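Local coordinates for ribosome inactivating type 1 protein (Iris hollandica, PDB 3MVG), which belongs to the single-chain (type 1) ribosome-inactivating proteins and adopts the mixed alpha-and-beta fold of that family, at residues L197-R210 / A238-W250. Sequence-based numbering, arbitrary orientation.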
loop_
_atom_site.group_PDB
_atom_site.type_symbol
_atom_site.label_atom_id
_atom_site.label_comp_id
_atom_site.label_asym_id
_atom_site.label_seq_id
_atom_site.Cartn_x
_atom_site.Cartn_y
_atom_site.Cartn_z
ATOM N N LEU A 197 -1.343 -12.819 -9.099
ATOM C CA LEU A 197 -2.414 -11.980 -8.619
ATOM C C LEU A 197 -3.240 -11.447 -9.800
ATOM O O LEU A 197 -4.468 -11.581 -9.834
ATOM C CB LEU A 197 -1.821 -10.856 -7.784
ATOM C CG LEU A 197 -2.793 -10.022 -6.974
ATOM C CD1 LEU A 197 -3.545 -10.879 -5.951
ATOM C CD2 LEU A 197 -2.018 -8.910 -6.287
ATOM N N GLN A 198 -2.549 -10.896 -10.800
ATOM C CA GLN A 198 -3.200 -10.395 -12.007
ATOM C C GLN A 198 -4.056 -11.471 -12.670
ATOM O O GLN A 198 -5.189 -11.214 -13.067
ATOM C CB GLN A 198 -2.165 -9.875 -13.012
ATOM C CG GLN A 198 -1.372 -8.668 -12.539
ATOM C CD GLN A 198 -0.207 -8.348 -13.454
ATOM O OE1 GLN A 198 0.064 -9.066 -14.416
ATOM N NE2 GLN A 198 0.488 -7.266 -13.162
ATOM N N THR A 199 -3.498 -12.680 -12.786
ATOM C CA THR A 199 -4.180 -13.823 -13.413
ATOM C C THR A 199 -5.471 -14.214 -12.690
ATOM O O THR A 199 -6.401 -14.737 -13.305
ATOM C CB THR A 199 -3.222 -15.050 -13.461
ATOM O OG1 THR A 199 -2.008 -14.689 -14.132
ATOM C CG2 THR A 199 -3.853 -16.256 -14.150
ATOM N N ASN A 200 -5.519 -13.950 -11.386
ATOM C CA ASN A 200 -6.621 -14.401 -10.545
ATOM C C ASN A 200 -7.678 -13.354 -10.228
ATOM O O ASN A 200 -8.513 -13.566 -9.345
ATOM C CB ASN A 200 -6.073 -15.031 -9.264
ATOM C CG ASN A 200 -5.644 -16.460 -9.479
ATOM O OD1 ASN A 200 -6.483 -17.369 -9.508
ATOM N ND2 ASN A 200 -4.350 -16.670 -9.681
ATOM N N TRP A 201 -7.671 -12.245 -10.963
ATOM C CA TRP A 201 -8.619 -11.173 -10.685
ATOM C C TRP A 201 -10.074 -11.600 -10.825
ATOM O O TRP A 201 -10.878 -11.335 -9.935
ATOM C CB TRP A 201 -8.336 -9.956 -11.551
ATOM C CG TRP A 201 -9.255 -8.806 -11.260
ATOM C CD1 TRP A 201 -9.392 -8.134 -10.069
ATOM C CD2 TRP A 201 -10.177 -8.205 -12.171
ATOM N NE1 TRP A 201 -10.333 -7.142 -10.200
ATOM C CE2 TRP A 201 -10.829 -7.165 -11.478
ATOM C CE3 TRP A 201 -10.498 -8.433 -13.515
ATOM C CZ2 TRP A 201 -11.780 -6.351 -12.085
ATOM C CZ3 TRP A 201 -11.441 -7.633 -14.114
ATOM C CH2 TRP A 201 -12.076 -6.597 -13.404
ATOM N N GLN A 202 -10.412 -12.261 -11.928
ATOM C CA GLN A 202 -11.781 -12.734 -12.112
ATOM C C GLN A 202 -12.170 -13.746 -11.026
ATOM O O GLN A 202 -13.244 -13.640 -10.427
ATOM C CB GLN A 202 -12.015 -13.312 -13.516
ATOM C CG GLN A 202 -13.361 -14.031 -13.620
ATOM C CD GLN A 202 -13.810 -14.337 -15.031
ATOM O OE1 GLN A 202 -14.806 -15.037 -15.225
ATOM N NE2 GLN A 202 -13.116 -13.794 -16.018
ATOM N N THR A 203 -11.277 -14.694 -10.748
ATOM C CA THR A 203 -11.540 -15.722 -9.753
ATOM C C THR A 203 -11.799 -15.106 -8.380
ATOM O O THR A 203 -12.781 -15.453 -7.713
ATOM C CB THR A 203 -10.390 -16.743 -9.700
ATOM O OG1 THR A 203 -10.331 -17.436 -10.953
ATOM C CG2 THR A 203 -10.594 -17.755 -8.582
ATOM N N LEU A 204 -10.935 -14.183 -7.963
ATOM C CA LEU A 204 -11.109 -13.513 -6.687
ATOM C C LEU A 204 -12.402 -12.695 -6.674
ATOM O O LEU A 204 -13.136 -12.699 -5.677
ATOM C CB LEU A 204 -9.897 -12.629 -6.364
ATOM C CG LEU A 204 -8.599 -13.369 -5.990
ATOM C CD1 LEU A 204 -7.390 -12.449 -6.109
ATOM C CD2 LEU A 204 -8.669 -13.987 -4.588
ATOM N N SER A 205 -12.678 -12.000 -7.779
ATOM C CA SER A 205 -13.876 -11.167 -7.891
ATOM C C SER A 205 -15.129 -12.011 -7.691
ATOM O O SER A 205 -16.038 -11.625 -6.950
ATOM C CB SER A 205 -13.947 -10.493 -9.263
ATOM O OG SER A 205 -12.975 -9.451 -9.397
ATOM N N THR A 206 -15.177 -13.149 -8.377
ATOM C CA THR A 206 -16.309 -14.068 -8.285
ATOM C C THR A 206 -16.455 -14.648 -6.878
ATOM O O THR A 206 -17.567 -14.657 -6.322
ATOM C CB THR A 206 -16.190 -15.157 -9.351
ATOM O OG1 THR A 206 -16.335 -14.540 -10.631
ATOM C CG2 THR A 206 -17.272 -16.233 -9.176
ATOM N N GLU A 207 -15.349 -15.074 -6.277
ATOM C CA GLU A 207 -15.410 -15.632 -4.928
ATOM C C GLU A 207 -15.922 -14.610 -3.917
ATOM O O GLU A 207 -16.698 -14.949 -3.022
ATOM C CB GLU A 207 -14.063 -16.210 -4.488
ATOM C CG GLU A 207 -13.623 -17.474 -5.253
ATOM C CD GLU A 207 -14.646 -18.601 -5.212
ATOM O OE1 GLU A 207 -15.216 -18.861 -4.130
ATOM O OE2 GLU A 207 -14.867 -19.230 -6.264
ATOM N N VAL A 208 -15.530 -13.347 -4.067
ATOM C CA VAL A 208 -16.061 -12.310 -3.186
ATOM C C VAL A 208 -17.588 -12.201 -3.321
ATOM O O VAL A 208 -18.298 -12.092 -2.313
ATOM C CB VAL A 208 -15.356 -10.950 -3.400
ATOM C CG1 VAL A 208 -16.106 -9.814 -2.692
ATOM C CG2 VAL A 208 -13.929 -11.026 -2.919
ATOM N N GLN A 209 -18.077 -12.247 -4.555
ATOM C CA GLN A 209 -19.514 -12.107 -4.811
ATOM C C GLN A 209 -20.345 -13.311 -4.360
ATOM O O GLN A 209 -21.518 -13.150 -4.017
ATOM C CB GLN A 209 -19.790 -11.759 -6.276
ATOM C CG GLN A 209 -19.414 -10.321 -6.604
ATOM C CD GLN A 209 -19.251 -10.085 -8.078
ATOM O OE1 GLN A 209 -20.215 -9.820 -8.791
ATOM N NE2 GLN A 209 -18.015 -10.177 -8.553
ATOM N N ARG A 210 -19.736 -14.494 -4.338
ATOM C CA ARG A 210 -20.441 -15.731 -3.971
ATOM C C ARG A 210 -20.215 -16.136 -2.518
ATOM O O ARG A 210 -20.798 -17.124 -2.045
ATOM C CB ARG A 210 -20.004 -16.878 -4.877
ATOM C CG ARG A 210 -20.257 -16.656 -6.350
ATOM C CD ARG A 210 -20.039 -17.937 -7.125
ATOM N NE ARG A 210 -21.080 -18.920 -6.820
ATOM C CZ ARG A 210 -21.300 -20.035 -7.513
ATOM N NH1 ARG A 210 -20.552 -20.334 -8.570
ATOM N NH2 ARG A 210 -22.277 -20.855 -7.150
ATOM N N ALA A 238 -8.990 -11.180 0.975
ATOM C CA ALA A 238 -8.923 -10.650 -0.392
ATOM C C ALA A 238 -8.777 -9.127 -0.393
ATOM O O ALA A 238 -7.944 -8.574 -1.123
ATOM C CB ALA A 238 -10.148 -11.072 -1.185
ATOM N N ARG A 239 -9.585 -8.459 0.424
ATOM C CA ARG A 239 -9.533 -7.004 0.518
ATOM C C ARG A 239 -8.235 -6.523 1.167
ATOM O O ARG A 239 -7.644 -5.529 0.729
ATOM C CB ARG A 239 -10.756 -6.482 1.283
ATOM C CG ARG A 239 -10.940 -4.958 1.201
ATOM C CD ARG A 239 -12.187 -4.470 1.952
ATOM N NE ARG A 239 -12.075 -4.829 3.357
ATOM C CZ ARG A 239 -12.865 -5.680 3.998
ATOM N NH1 ARG A 239 -13.930 -6.213 3.408
ATOM N NH2 ARG A 239 -12.594 -5.968 5.260
ATOM N N THR A 240 -7.782 -7.220 2.206
ATOM C CA THR A 240 -6.665 -6.754 3.037
ATOM C C THR A 240 -5.296 -7.168 2.500
ATOM O O THR A 240 -4.395 -6.334 2.381
ATOM C CB THR A 240 -6.809 -7.262 4.486
ATOM O OG1 THR A 240 -8.046 -6.789 5.022
ATOM C CG2 THR A 240 -5.681 -6.775 5.371
ATOM N N PHE A 241 -5.139 -8.455 2.209
ATOM C CA PHE A 241 -3.860 -8.998 1.766
ATOM C C PHE A 241 -3.623 -8.731 0.284
ATOM O O PHE A 241 -2.573 -8.229 -0.099
ATOM C CB PHE A 241 -3.799 -10.498 2.084
ATOM C CG PHE A 241 -2.532 -11.171 1.636
ATOM C CD1 PHE A 241 -1.428 -11.233 2.477
ATOM C CD2 PHE A 241 -2.448 -11.762 0.382
ATOM C CE1 PHE A 241 -0.251 -11.865 2.065
ATOM C CE2 PHE A 241 -1.279 -12.393 -0.036
ATOM C CZ PHE A 241 -0.182 -12.441 0.806
ATOM N N CYS A 242 -4.597 -9.069 -0.553
ATOM C CA CYS A 242 -4.460 -8.856 -1.998
ATOM C C CYS A 242 -4.669 -7.401 -2.388
ATOM O O CYS A 242 -4.271 -6.977 -3.472
ATOM C CB CYS A 242 -5.454 -9.721 -2.772
ATOM S SG CYS A 242 -5.345 -11.487 -2.467
ATOM N N GLY A 243 -5.328 -6.639 -1.523
ATOM C CA GLY A 243 -5.730 -5.287 -1.889
ATOM C C GLY A 243 -6.719 -5.276 -3.042
ATOM O O GLY A 243 -6.758 -4.337 -3.829
ATOM N N LEU A 244 -7.540 -6.322 -3.150
ATOM C CA LEU A 244 -8.551 -6.377 -4.204
ATOM C C LEU A 244 -9.435 -5.137 -4.091
ATOM O O LEU A 244 -10.027 -4.895 -3.039
ATOM C CB LEU A 244 -9.367 -7.662 -4.094
ATOM C CG LEU A 244 -10.465 -7.864 -5.129
ATOM C CD1 LEU A 244 -9.898 -7.956 -6.534
ATOM C CD2 LEU A 244 -11.242 -9.130 -4.775
ATOM N N ALA A 245 -9.516 -4.354 -5.170
ATOM C CA ALA A 245 -10.023 -2.987 -5.075
ATOM C C ALA A 245 -11.142 -2.664 -6.040
ATOM O O ALA A 245 -11.759 -1.607 -5.938
ATOM C CB ALA A 245 -8.876 -1.985 -5.246
ATOM N N LEU A 246 -11.366 -3.558 -6.998
ATOM C CA LEU A 246 -12.476 -3.488 -7.948
ATOM C C LEU A 246 -12.900 -4.913 -8.223
ATOM O O LEU A 246 -12.043 -5.798 -8.306
ATOM C CB LEU A 246 -12.046 -2.860 -9.279
ATOM C CG LEU A 246 -11.519 -1.428 -9.278
ATOM C CD1 LEU A 246 -10.943 -1.086 -10.636
ATOM C CD2 LEU A 246 -12.625 -0.460 -8.897
ATOM N N LEU A 247 -14.202 -5.129 -8.385
ATOM C CA LEU A 247 -14.720 -6.468 -8.659
ATOM C C LEU A 247 -15.298 -6.567 -10.053
ATOM O O LEU A 247 -16.171 -5.779 -10.430
ATOM C CB LEU A 247 -15.817 -6.852 -7.662
ATOM C CG LEU A 247 -15.493 -6.798 -6.179
ATOM C CD1 LEU A 247 -16.770 -7.009 -5.398
ATOM C CD2 LEU A 247 -14.443 -7.808 -5.781
ATOM N N LEU A 248 -14.823 -7.554 -10.816
ATOM C CA LEU A 248 -15.471 -7.913 -12.078
ATOM C C LEU A 248 -16.852 -8.489 -11.763
ATOM O O LEU A 248 -16.947 -9.492 -11.050
ATOM C CB LEU A 248 -14.628 -8.942 -12.835
ATOM C CG LEU A 248 -15.173 -9.362 -14.200
ATOM C CD1 LEU A 248 -15.126 -8.197 -15.188
ATOM C CD2 LEU A 248 -14.370 -10.532 -14.721
ATOM N N ARG A 249 -17.910 -7.866 -12.272
ATOM C CA ARG A 249 -19.266 -8.312 -11.939
ATOM C C ARG A 249 -19.505 -9.728 -12.454
ATOM O O ARG A 249 -19.260 -10.033 -13.628
ATOM C CB ARG A 249 -20.310 -7.334 -12.476
ATOM C CG ARG A 249 -21.745 -7.643 -12.030
ATOM C CD ARG A 249 -22.731 -6.609 -12.537
ATOM N NE ARG A 249 -22.435 -5.296 -11.964
ATOM C CZ ARG A 249 -23.330 -4.358 -11.685
ATOM N NH1 ARG A 249 -24.621 -4.550 -11.950
ATOM N NH2 ARG A 249 -22.932 -3.216 -11.141
ATOM N N TRP A 250 -19.975 -10.583 -11.551
ATOM C CA TRP A 250 -20.235 -11.986 -11.858
ATOM C C TRP A 250 -21.643 -12.163 -12.436
ATOM O O TRP A 250 -22.614 -11.704 -11.843
ATOM C CB TRP A 250 -20.047 -12.833 -10.595
ATOM C CG TRP A 250 -20.296 -14.308 -10.789
ATOM C CD1 TRP A 250 -19.628 -15.148 -11.632
ATOM C CD2 TRP A 250 -21.273 -15.108 -10.114
ATOM N NE1 TRP A 250 -20.135 -16.423 -11.531
ATOM C CE2 TRP A 250 -21.144 -16.426 -10.604
ATOM C CE3 TRP A 250 -22.250 -14.837 -9.146
ATOM C CZ2 TRP A 250 -21.957 -17.476 -10.161
ATOM C CZ3 TRP A 250 -23.057 -15.885 -8.701
ATOM C CH2 TRP A 250 -22.906 -17.186 -9.213
HETATM O O HOH W 1 -16.196 -12.139 -12.016
#
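With CG of Trp201 swung anti to the backbone N (chi1 -178°), the indole reaches across to the 238-250 segment, and Ser205 OG, anti to its carbonyl carbon, points toward residues 246-248. Trp201 NE1 donates to Leu246 O at 2.9 Å, arriving from above the carbonyl plane. Ser205 OG takes the N-H of Leu248 at 3.0 Å and gives its own proton to Trp201 O, so one hydroxyl links the helix backbone to the neighbouring segment. CB of Leu248 sits over one face of the indole, 3.8 Å from the centroid of the six-membered ring, a CH-pi contact, while CD1 of Leu244 meets the ring edge. Here the last modelled part of this ribosome-inactivating protein fold, past helix 235-240 and the turn at Gly243, runs extended from Leu246 to Trp250 along helix 201-210; the backbone of Leu247 also bonds to Pro37 and Leu39. One turn on, Gln209 uses both ends of its amide: NE2 donates to Leu248 O at 2.8 Å, and OE1 accepts from Trp250 N at 2.9 Å, nearly straight (169°). A further bond from NE2 to Ser205 O helps fix the amide's rotation. One residue earlier, Val208 CG2 packs on Leu244 CD2, 3.8 Å away. At the more exposed end, the Trp250 indole takes Thr206 CG2 over its five-membered ring and Arg210 CD over its six-membered ring, both on one face. The Arg210 guanidinium turns one face to Trp250 CH2, NE 3.5 Å from it and the planes 18° apart, and a water joins Thr206 OG1 to Leu248 O.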